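Local coordinates for signal recognition particle 19 kDa protein (Pyrococcus furiosus, PDB 3DLU) that probably helps target nascent membrane proteins to the cytoplasmic membrane, binding 7S RNA and mediating attachment of the 54 kDa subunit of the signal recognition particle, at residues Ile37-Ala40 with Ala41-Lys45; Ser77-Lys81 with Ser82-Lys86; Lys91-Glu94 with Phe95-Ser99. All blocks are in the same frame, centred on the assembly; numbering follows the deposited sequence.

Contact 1 of 3, residues Ile37-Ala40 with Ala41-Lys45; sequences IVRA and AEELK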
ATOM      1  N   ILE A  37     -12.629   0.117  11.458  1.00 13.39           N
ATOM      2  CA  ILE A  37     -13.456   0.847  10.507  1.00 11.62           C
ATOM      3  C   ILE A  37     -14.160  -0.129   9.564  1.00 11.26           C
ATOM      4  O   ILE A  37     -15.340   0.030   9.264  1.00 13.50           O
ATOM      5  CB  ILE A  37     -12.601   1.849   9.736  1.00 16.19           C
ATOM      6  CG1 ILE A  37     -12.124   2.932  10.720  1.00 16.72           C
ATOM      7  CG2 ILE A  37     -13.371   2.473   8.569  1.00 15.57           C
ATOM      8  CD1 ILE A  37     -10.986   3.804  10.193  1.00 11.85           C
ATOM      9  N   VAL A  38     -13.439  -1.152   9.118  1.00 13.35           N
ATOM     10  CA  VAL A  38     -14.046  -2.136   8.233  1.00 15.22           C
ATOM     11  C   VAL A  38     -15.151  -2.892   8.973  1.00 15.41           C
ATOM     12  O   VAL A  38     -16.253  -3.074   8.450  1.00 14.34           O
ATOM     13  CB  VAL A  38     -13.009  -3.117   7.665  1.00 18.05           C
ATOM     14  CG1 VAL A  38     -13.706  -4.313   7.002  1.00 17.90           C
ATOM     15  CG2 VAL A  38     -12.094  -2.405   6.678  1.00 17.93           C
ATOM     16  N   ARG A  39     -14.854  -3.315  10.195  1.00 14.26           N
ATOM     17  CA  ARG A  39     -15.849  -4.011  11.004  1.00 18.19           C
ATOM     18  C   ARG A  39     -17.095  -3.156  11.219  1.00 19.38           C
ATOM     19  O   ARG A  39     -18.220  -3.649  11.084  1.00 14.85           O
ATOM     20  CB  ARG A  39     -15.267  -4.441  12.354  1.00 14.56           C
ATOM     21  CG  ARG A  39     -16.255  -5.245  13.176  1.00 19.15           C
ATOM     22  CD  ARG A  39     -15.703  -5.551  14.559  1.00 25.24           C
ATOM     23  NE  ARG A  39     -16.748  -6.085  15.429  1.00 30.21           N
ATOM     24  CZ  ARG A  39     -16.604  -6.308  16.730  1.00 38.75           C
ATOM     25  NH1 ARG A  39     -15.452  -6.039  17.327  1.00 24.38           N
ATOM     26  NH2 ARG A  39     -17.615  -6.801  17.434  1.00 47.52           N
ATOM     27  N   ALA A  40     -16.892  -1.884  11.573  1.00 13.48           N
ATOM     28  CA  ALA A  40     -18.002  -0.940  11.749  1.00 17.05           C
ATOM     29  C   ALA A  40     -18.828  -0.754  10.477  1.00 17.48           C
ATOM     30  O   ALA A  40     -20.057  -0.763  10.526  1.00 15.83           O
ATOM     31  CB  ALA A  40     -17.481   0.418  12.247  1.00 14.79           C
ATOM     32  N   ALA A  41     -18.151  -0.572   9.345  1.00 13.68           N
ATOM     33  CA  ALA A  41     -18.837  -0.362   8.066  1.00 15.67           C
ATOM     34  C   ALA A  41     -19.740  -1.546   7.737  1.00 15.63           C
ATOM     35  O   ALA A  41     -20.873  -1.367   7.310  1.00 17.69           O
ATOM     36  CB  ALA A  41     -17.824  -0.123   6.936  1.00 12.28           C
ATOM     37  N   GLU A  42     -19.222  -2.749   7.953  1.00 15.48           N
ATOM     38  CA  GLU A  42     -19.962  -3.972   7.663  1.00 21.47           C
ATOM     39  C   GLU A  42     -21.176  -4.070   8.581  1.00 23.66           C
ATOM     40  O   GLU A  42     -22.285  -4.361   8.134  1.00 20.03           O
ATOM     41  CB  GLU A  42     -19.053  -5.183   7.821  1.00 18.93           C
ATOM     42  CG  GLU A  42     -18.009  -5.308   6.702  1.00 28.40           C
ATOM     43  CD  GLU A  42     -16.963  -6.376   6.984  1.00 49.79           C
ATOM     44  OE1 GLU A  42     -16.867  -6.829   8.148  1.00 53.29           O
ATOM     45  OE2 GLU A  42     -16.234  -6.755   6.042  1.00 55.03           O
ATOM     46  N   GLU A  43     -20.972  -3.797   9.865  1.00 17.85           N
ATOM     47  CA  GLU A  43     -22.091  -3.812  10.793  1.00 17.33           C
ATOM     48  C   GLU A  43     -23.153  -2.778  10.429  1.00 19.43           C
ATOM     49  O   GLU A  43     -24.347  -3.014  10.643  1.00 20.69           O
ATOM     50  CB  GLU A  43     -21.628  -3.640  12.246  1.00 24.13           C
ATOM     51  CG  GLU A  43     -21.106  -4.920  12.873  1.00 57.78           C
ATOM     52  CD  GLU A  43     -21.508  -5.064  14.334  1.00 82.04           C
ATOM     53  OE1 GLU A  43     -22.331  -4.248  14.814  1.00 60.65           O
ATOM     54  OE2 GLU A  43     -21.007  -5.996  15.001  1.00 76.35           O
ATOM     55  N   LEU A  44     -22.718  -1.649   9.867  1.00 14.67           N
ATOM     56  CA  LEU A  44     -23.620  -0.570   9.453  1.00 13.47           C
ATOM     57  C   LEU A  44     -24.255  -0.833   8.085  1.00 18.92           C
ATOM     58  O   LEU A  44     -25.043  -0.015   7.595  1.00 18.46           O
ATOM     59  CB  LEU A  44     -22.873   0.772   9.409  1.00 14.36           C
ATOM     60  CG  LEU A  44     -22.410   1.265  10.789  1.00 16.45           C
ATOM     61  CD1 LEU A  44     -21.338   2.343  10.673  1.00 16.60           C
ATOM     62  CD2 LEU A  44     -23.608   1.755  11.604  1.00 19.85           C
ATOM     63  N   LYS A  45     -23.890  -1.962   7.486  1.00 18.00           N
ATOM     64  CA  LYS A  45     -24.393  -2.376   6.166  1.00 20.18           C
ATOM     65  C   LYS A  45     -23.845  -1.516   5.030  1.00 26.73           C
ATOM     66  O   LYS A  45     -24.494  -1.346   3.999  1.00 24.87           O
ATOM     67  CB  LYS A  45     -25.918  -2.358   6.111  1.00 22.39           C
ATOM     68  CG  LYS A  45     -26.600  -2.934   7.327  1.00 21.95           C
ATOM     69  CD  LYS A  45     -26.919  -4.387   7.220  1.00 34.06           C
ATOM     70  CE  LYS A  45     -28.166  -4.671   8.052  1.00 30.75           C
ATOM     71  NZ  LYS A  45     -28.401  -6.112   8.246  1.00 41.41           N
TER

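Contact 2 of 3, residues Ser77-Lys81 with Ser82-Lys86; sequences SPYGK and SKSLK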
ATOM      1  N   SER A  77     -22.021   3.986   0.914  1.00 20.29           N
ATOM      2  CA  SER A  77     -22.981   4.147   2.003  1.00 14.40           C
ATOM      3  C   SER A  77     -24.191   4.919   1.487  1.00 21.66           C
ATOM      4  O   SER A  77     -24.042   5.768   0.617  1.00 27.84           O
ATOM      5  CB  SER A  77     -22.305   4.921   3.144  1.00 27.84           C
ATOM      6  OG  SER A  77     -23.241   5.482   4.047  1.00 29.61           O
ATOM      7  N   PRO A  78     -25.386   4.634   2.034  1.00 23.53           N
ATOM      8  CA  PRO A  78     -26.594   5.400   1.702  1.00 29.62           C
ATOM      9  C   PRO A  78     -26.517   6.832   2.230  1.00 26.98           C
ATOM     10  O   PRO A  78     -27.309   7.678   1.820  1.00 33.34           O
ATOM     11  CB  PRO A  78     -27.717   4.660   2.447  1.00 22.74           C
ATOM     12  CG  PRO A  78     -27.078   3.557   3.213  1.00 29.42           C
ATOM     13  CD  PRO A  78     -25.600   3.685   3.141  1.00 21.96           C
ATOM     14  N   TYR A  79     -25.590   7.092   3.146  1.00 25.63           N
ATOM     15  CA  TYR A  79     -25.460   8.416   3.763  1.00 28.86           C
ATOM     16  C   TYR A  79     -24.268   9.169   3.203  1.00 19.52           C
ATOM     17  O   TYR A  79     -23.370   8.570   2.624  1.00 24.55           O
ATOM     18  CB  TYR A  79     -25.308   8.291   5.279  1.00 24.85           C
ATOM     19  CG  TYR A  79     -26.336   7.380   5.904  1.00 26.90           C
ATOM     20  CD1 TYR A  79     -27.661   7.771   6.007  1.00 53.06           C
ATOM     21  CD2 TYR A  79     -25.987   6.123   6.372  1.00 22.52           C
ATOM     22  CE1 TYR A  79     -28.607   6.935   6.565  1.00 60.04           C
ATOM     23  CE2 TYR A  79     -26.925   5.280   6.930  1.00 33.63           C
ATOM     24  CZ  TYR A  79     -28.234   5.692   7.026  1.00 52.14           C
ATOM     25  OH  TYR A  79     -29.175   4.858   7.586  1.00 55.63           O
ATOM     26  N   GLY A  80     -24.260  10.483   3.393  1.00 22.40           N
ATOM     27  CA  GLY A  80     -23.116  11.290   3.006  1.00 25.19           C
ATOM     28  C   GLY A  80     -21.929  10.952   3.885  1.00 25.38           C
ATOM     29  O   GLY A  80     -22.087  10.345   4.945  1.00 20.07           O
ATOM     30  N   LYS A  81     -20.736  11.344   3.457  1.00 20.00           N
ATOM     31  CA  LYS A  81     -19.533  10.969   4.181  1.00 22.88           C
ATOM     32  C   LYS A  81     -19.541  11.457   5.638  1.00 21.04           C
ATOM     33  O   LYS A  81     -19.184  10.709   6.536  1.00 18.32           O
ATOM     34  CB  LYS A  81     -18.278  11.469   3.464  1.00 20.42           C
ATOM     35  CG  LYS A  81     -16.989  11.240   4.253  1.00 17.79           C
ATOM     36  CD  LYS A  81     -15.759  11.517   3.400  1.00 22.05           C
ATOM     37  CE  LYS A  81     -14.481  11.447   4.222  1.00 13.03           C
ATOM     38  NZ  LYS A  81     -13.268  11.498   3.358  1.00 18.35           N
ATOM     39  N   SER A  82     -19.938  12.704   5.870  1.00 15.63           N
ATOM     40  CA  SER A  82     -19.870  13.254   7.219  1.00 23.18           C
ATOM     41  C   SER A  82     -20.701  12.414   8.201  1.00 19.08           C
ATOM     42  O   SER A  82     -20.230  12.045   9.279  1.00 17.02           O
ATOM     43  CB  SER A  82     -20.314  14.717   7.233  1.00 26.52           C
ATOM     44  OG  SER A  82     -20.230  15.245   8.543  1.00 49.43           O
ATOM     45  N   LYS A  83     -21.933  12.093   7.824  1.00 18.20           N
ATOM     46  CA  LYS A  83     -22.775  11.270   8.683  1.00 22.32           C
ATOM     47  C   LYS A  83     -22.239   9.844   8.811  1.00 21.95           C
ATOM     48  O   LYS A  83     -22.317   9.240   9.880  1.00 15.05           O
ATOM     49  CB  LYS A  83     -24.222  11.252   8.190  1.00 18.69           C
ATOM     50  CG  LYS A  83     -25.118  10.302   8.972  1.00 20.29           C
ATOM     51  CD  LYS A  83     -25.103  10.620  10.473  1.00 32.38           C
ATOM     52  CE  LYS A  83     -26.138   9.787  11.225  1.00 25.03           C
ATOM     53  NZ  LYS A  83     -26.112  10.007  12.711  1.00 25.88           N
ATOM     54  N   SER A  84     -21.712   9.298   7.720  1.00 20.81           N
ATOM     55  CA  SER A  84     -21.138   7.954   7.759  1.00 18.30           C
ATOM     56  C   SER A  84     -19.940   7.873   8.719  1.00 11.12           C
ATOM     57  O   SER A  84     -19.773   6.879   9.414  1.00 13.41           O
ATOM     58  CB  SER A  84     -20.720   7.509   6.346  1.00 18.06           C
ATOM     59  OG  SER A  84     -21.845   7.442   5.475  1.00 18.12           O
ATOM     60  N   LEU A  85     -19.076   8.885   8.711  1.00 13.11           N
ATOM     61  CA  LEU A  85     -17.941   8.926   9.635  1.00 15.43           C
ATOM     62  C   LEU A  85     -18.405   8.925  11.089  1.00 16.12           C
ATOM     63  O   LEU A  85     -17.830   8.235  11.930  1.00 14.20           O
ATOM     64  CB  LEU A  85     -17.059  10.146   9.386  1.00 12.71           C
ATOM     65  CG  LEU A  85     -16.246  10.189   8.085  1.00 11.60           C
ATOM     66  CD1 LEU A  85     -15.503  11.512   7.964  1.00 14.96           C
ATOM     67  CD2 LEU A  85     -15.279   8.997   7.984  1.00 13.75           C
ATOM     68  N   LYS A  86     -19.436   9.706  11.384  1.00 12.33           N
ATOM     69  CA  LYS A  86     -19.991   9.721  12.750  1.00 13.40           C
ATOM     70  C   LYS A  86     -20.569   8.350  13.135  1.00 15.13           C
ATOM     71  O   LYS A  86     -20.330   7.844  14.239  1.00 15.23           O
ATOM     72  CB  LYS A  86     -21.055  10.814  12.893  1.00 17.75           C
ATOM     73  CG  LYS A  86     -20.490  12.244  12.825  1.00 19.56           C
ATOM     74  CD  LYS A  86     -21.616  13.261  12.665  1.00 21.87           C
ATOM     75  CE  LYS A  86     -21.070  14.665  12.480  1.00 26.80           C
ATOM     76  NZ  LYS A  86     -22.141  15.607  12.066  1.00 55.91           N
TER

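Contact 3 of 3, residues Lys91-Glu94 with Phe95-Ser99; sequences KIRE and FRRRS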
ATOM      1  N   LYS A  91     -20.029   3.423  16.238  1.00 14.25           N
ATOM      2  CA  LYS A  91     -20.054   1.970  16.202  1.00 13.21           C
ATOM      3  C   LYS A  91     -18.756   1.382  16.773  1.00 13.15           C
ATOM      4  O   LYS A  91     -18.782   0.376  17.493  1.00 13.48           O
ATOM      5  CB  LYS A  91     -20.292   1.483  14.770  1.00 12.99           C
ATOM      6  CG  LYS A  91     -20.258  -0.024  14.618  1.00 20.87           C
ATOM      7  CD  LYS A  91     -21.410  -0.685  15.362  1.00 32.20           C
ATOM      8  CE  LYS A  91     -22.731  -0.015  15.034  1.00 25.87           C
ATOM      9  NZ  LYS A  91     -23.861  -0.805  15.612  1.00 35.77           N
ATOM     10  N   ILE A  92     -17.624   2.006  16.460  1.00 12.65           N
ATOM     11  CA  ILE A  92     -16.349   1.549  16.999  1.00 15.16           C
ATOM     12  C   ILE A  92     -16.327   1.711  18.528  1.00 15.32           C
ATOM     13  O   ILE A  92     -15.844   0.830  19.247  1.00 14.59           O
ATOM     14  CB  ILE A  92     -15.157   2.279  16.356  1.00 14.75           C
ATOM     15  CG1 ILE A  92     -15.046   1.906  14.872  1.00 11.58           C
ATOM     16  CG2 ILE A  92     -13.854   1.931  17.090  1.00 16.81           C
ATOM     17  CD1 ILE A  92     -13.934   2.686  14.137  1.00 13.42           C
ATOM     18  N   ARG A  93     -16.867   2.822  19.019  1.00 12.86           N
ATOM     19  CA  ARG A  93     -16.977   3.031  20.462  1.00 14.81           C
ATOM     20  C   ARG A  93     -17.775   1.892  21.100  1.00 13.39           C
ATOM     21  O   ARG A  93     -17.408   1.366  22.155  1.00 17.27           O
ATOM     22  CB  ARG A  93     -17.642   4.378  20.766  1.00 14.97           C
ATOM     23  CG  ARG A  93     -18.005   4.606  22.246  1.00 13.95           C
ATOM     24  CD  ARG A  93     -18.359   6.083  22.509  1.00 13.37           C
ATOM     25  NE  ARG A  93     -17.158   6.911  22.440  1.00 16.05           N
ATOM     26  CZ  ARG A  93     -16.857   7.704  21.416  1.00 13.69           C
ATOM     27  NH1 ARG A  93     -17.704   7.823  20.394  1.00 17.19           N
ATOM     28  NH2 ARG A  93     -15.717   8.378  21.420  1.00 16.04           N
ATOM     29  N   GLU A  94     -18.871   1.522  20.458  1.00 13.35           N
ATOM     30  CA  GLU A  94     -19.708   0.439  20.951  1.00 16.83           C
ATOM     31  C   GLU A  94     -18.968  -0.907  20.960  1.00 21.67           C
ATOM     32  O   GLU A  94     -19.008  -1.622  21.971  1.00 21.15           O
ATOM     33  CB  GLU A  94     -21.014   0.383  20.157  1.00 19.78           C
ATOM     34  CG  GLU A  94     -21.893  -0.808  20.450  1.00 28.76           C
ATOM     35  CD  GLU A  94     -23.019  -0.960  19.429  1.00 47.88           C
ATOM     36  OE1 GLU A  94     -23.660  -2.032  19.397  1.00 48.91           O
ATOM     37  OE2 GLU A  94     -23.257  -0.009  18.655  1.00 37.52           O
ATOM     38  N   PHE A  95     -18.289  -1.254  19.860  1.00 19.91           N
ATOM     39  CA  PHE A  95     -17.468  -2.477  19.815  1.00 19.51           C
ATOM     40  C   PHE A  95     -16.473  -2.488  20.963  1.00 19.74           C
ATOM     41  O   PHE A  95     -16.254  -3.508  21.602  1.00 19.18           O
ATOM     42  CB  PHE A  95     -16.601  -2.559  18.545  1.00 26.89           C
ATOM     43  CG  PHE A  95     -17.363  -2.732  17.273  1.00 22.20           C
ATOM     44  CD1 PHE A  95     -18.578  -3.387  17.252  1.00 35.34           C
ATOM     45  CD2 PHE A  95     -16.828  -2.263  16.076  1.00 30.50           C
ATOM     46  CE1 PHE A  95     -19.265  -3.558  16.060  1.00 36.66           C
ATOM     47  CE2 PHE A  95     -17.505  -2.427  14.882  1.00 29.17           C
ATOM     48  CZ  PHE A  95     -18.728  -3.078  14.872  1.00 45.22           C
ATOM     49  N   ARG A  96     -15.824  -1.351  21.180  1.00 13.77           N
ATOM     50  CA  ARG A  96     -14.790  -1.277  22.202  1.00 15.85           C
ATOM     51  C   ARG A  96     -15.367  -1.472  23.608  1.00 18.86           C
ATOM     52  O   ARG A  96     -14.745  -2.118  24.445  1.00 20.63           O
ATOM     53  CB  ARG A  96     -14.019   0.043  22.096  1.00 13.65           C
ATOM     54  CG  ARG A  96     -13.145   0.098  20.835  1.00 17.75           C
ATOM     55  CD  ARG A  96     -12.435   1.440  20.749  1.00 14.42           C
ATOM     56  NE  ARG A  96     -11.466   1.462  19.663  1.00 18.02           N
ATOM     57  CZ  ARG A  96     -10.630   2.471  19.450  1.00 20.67           C
ATOM     58  NH1 ARG A  96     -10.644   3.536  20.256  1.00 20.73           N
ATOM     59  NH2 ARG A  96      -9.781   2.414  18.433  1.00 14.36           N
ATOM     60  N   ARG A  97     -16.544  -0.914  23.863  1.00 17.74           N
ATOM     61  CA  ARG A  97     -17.206  -1.127  25.151  1.00 19.79           C
ATOM     62  C   ARG A  97     -17.543  -2.607  25.335  1.00 20.67           C
ATOM     63  O   ARG A  97     -17.404  -3.153  26.426  1.00 19.66           O
ATOM     64  CB  ARG A  97     -18.460  -0.262  25.268  1.00 18.91           C
ATOM     65  CG  ARG A  97     -18.146   1.201  25.552  1.00 18.21           C
ATOM     66  CD  ARG A  97     -19.361   2.094  25.357  1.00 31.87           C
ATOM     67  NE  ARG A  97     -19.126   3.432  25.893  1.00 49.15           N
ATOM     68  CZ  ARG A  97     -19.856   4.499  25.582  1.00 51.22           C
ATOM     69  NH1 ARG A  97     -20.867   4.388  24.723  1.00 32.90           N
ATOM     70  NH2 ARG A  97     -19.566   5.676  26.124  1.00 33.68           N
ATOM     71  N   ARG A  98     -17.971  -3.261  24.263  1.00 19.17           N
ATOM     72  CA  ARG A  98     -18.216  -4.706  24.327  1.00 22.92           C
ATOM     73  C   ARG A  98     -16.944  -5.497  24.640  1.00 24.00           C
ATOM     74  O   ARG A  98     -16.952  -6.386  25.486  1.00 21.16           O
ATOM     75  CB  ARG A  98     -18.873  -5.219  23.042  1.00 23.92           C
ATOM     76  CG  ARG A  98     -20.352  -4.908  22.956  1.00 31.39           C
ATOM     77  CD  ARG A  98     -21.054  -5.834  21.962  1.00 43.67           C
ATOM     78  NE  ARG A  98     -20.950  -5.346  20.590  1.00 57.92           N
ATOM     79  CZ  ARG A  98     -21.809  -4.493  20.041  1.00 62.71           C
ATOM     80  NH1 ARG A  98     -22.836  -4.044  20.752  1.00 68.57           N
ATOM     81  NH2 ARG A  98     -21.647  -4.092  18.784  1.00 48.02           N
ATOM     82  N   SER A  99     -15.841  -5.153  23.985  1.00 20.00           N
ATOM     83  CA  SER A  99     -14.573  -5.846  24.211  1.00 19.41           C
ATOM     84  C   SER A  99     -14.016  -5.589  25.597  1.00 16.10           C
ATOM     85  O   SER A  99     -13.218  -6.381  26.107  1.00 25.28           O
ATOM     86  CB  SER A  99     -13.534  -5.410  23.176  1.00 30.15           C
ATOM     87  OG  SER A  99     -14.059  -5.540  21.875  1.00 40.95           O
TER

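Contact 1 of 3, residues Ile37-Ala40 with Ala41-Lys45
The last turns of helix 34-43 run through Ile37-Ala40 into Ala41-Lys45 and finish in a Schellman motif, with four successive i to i+4 bonds joining the two segments. Ala41 N donates to Ile37 O, Glu42 N to Val38 O and Glu43 N to Arg39 O, all nearly straight. The final one, Leu44 N to Ala40 O at 2.9 Å, is more bent, with an angle of 143° at the hydrogen. Lys45 then turns to positive phi (71°), and its N reaches back to Glu42 O at 3.0 Å, closing the helix end.

The side chains lean on these same carbonyls. Leu44 brings CG to 3.1 Å from Ala40 O, while Glu42 CG rests 3.3 Å from Val38 O. Val38 has CG1 anti to its nitrogen (chi1 167°), which carries that methyl across to the carboxylate of Glu42, 3.6 Å from OE2. At the edge of the Arg39 guanidinium, near its plane, stands Glu43 OE2. The 4.3 Å between it and Arg39 NH2 is too long for a salt bridge, although the opposite charges probably still attract.

Ile37 and Ala41 face the sheet, on Ile73 and Leu75 of strand 68-76. Ala40 and Leu44 pack on Lys91 and Ile88 of helix 81-100, and Arg39 makes a cation-pi contact with Phe95 of that helix.

Contact 2 of 3, residues Ser77-Lys81 with Ser82-Lys86
At the edge of the Tyr79 ring, close to its plane, sits Ser84 OG, 3.6 Å from Tyr79 CB; Pro78 CG lies against one face of the ring, displaced toward the rim. Lys83 CG approaches Tyr79 CB at 4.2 Å.

The hydroxyl of Ser84 is the centre of a short chain of bonds. Ser77 OG, lying opposite its backbone N (chi1 162°), is directed at Ser84 OG and donates to it at 2.8 Å. Ser84 OG in turn donates to Gly80 O at 3.0 Å, from above the carbonyl plane. Gly80 O also takes Ser84 N, nearly along the C=O axis, and is therefore gripped twice by one residue. Ser77 OG itself accepts from Tyr79 N at 3.0 Å. With an alanine at Ser77, the Tyr79 amide would probably lose its acceptor and the Ser84 hydroxyl the donor that helps fix its rotation.

The next backbone bond joins Leu85 N to Lys81 O, and Leu85 CD1 crosses the extended Lys81 chain 3.9 Å from CE. The ammonium continues to Glu10 in a salt bridge.

Gly80 holds the N-cap position, and Ser77 with Tyr79 forms an ST turn, which opens the short loop carrying strand 68-76 into the N-capped start of helix 81-100.

Contact 3 of 3, residues Lys91-Glu94 with Phe95-Ser99
Lys91 and Phe95, one helical turn apart, have crossing side chains: the aliphatic part of the lysine lies over the CZ rim of one ring face, CG 3.4 Å from Phe95 CZ and CD only slightly farther. Over that same face, offset toward the rim, is the carbonyl oxygen of Lys91, which also receives Phe95 N at 2.9 Å. The lysine chain is bent twice beyond CG, at chi2 (66°) and again at chi3, and this curl carries NZ to Glu94 OE2 at 3.2 Å, above the carboxylate plane.

The other oxygen of Glu94 faces the next turn. OE1 uses its anti lone pair for Arg98 NH1, 2.6 Å away and in the guanidinium plane, and takes a weak bond from Arg98 NH2. The two planes are nearly perpendicular, 82° apart, and OE1 alone meets the guanidinium, at its edge. With a cation at each oxygen, Glu94 is likely to stay ionised.

Two further pairs run side by side. Ile92 CG2 lies over one face of the Arg96 guanidinium, 3.5 Å from NE, while Arg96 reaches on to a salt bridge with Glu36. Arg93 CD lies over one face of the Arg97 guanidinium, offset toward its rim and 3.8 Å from CZ; the two guanidinium planes are 62° apart. Turned off by its bend at chi3, the Arg93 guanidinium is bonded to the backbone oxygens of Ala28 and Ile27, which probably offsets its nearness to the charge of Arg97.

This is an amphipathic helix: Ile92 and Phe95 are buried against helix 34-43, and beside them the Lys91-Glu94-Arg98 salt-bridge network, with i to i+3 and i to i+4 spacing, runs from that interface toward the exposed Arg98.

Overall arrangement
From the N terminus the chain follows a beta-alpha-beta-beta-alpha course: strand 3-6, helix 34-43, strands 47-56 and 68-76, then helix 81-100. Contact 1 closes the end of the first helix, contact 2 the turn from strand 68-76 into the second, and contact 3 lies farther along that second helix. They follow in series, neither nesting nor crossing. Contacts 1 and 3 touch where the two helices pack together, and there Glu43 OE2 comes to 3.2 Å from Phe95 CE1. Contact 2 stays apart from both, with nearest atoms about 5 Å away, and ties the helix start to strand 3-6 through Phe4.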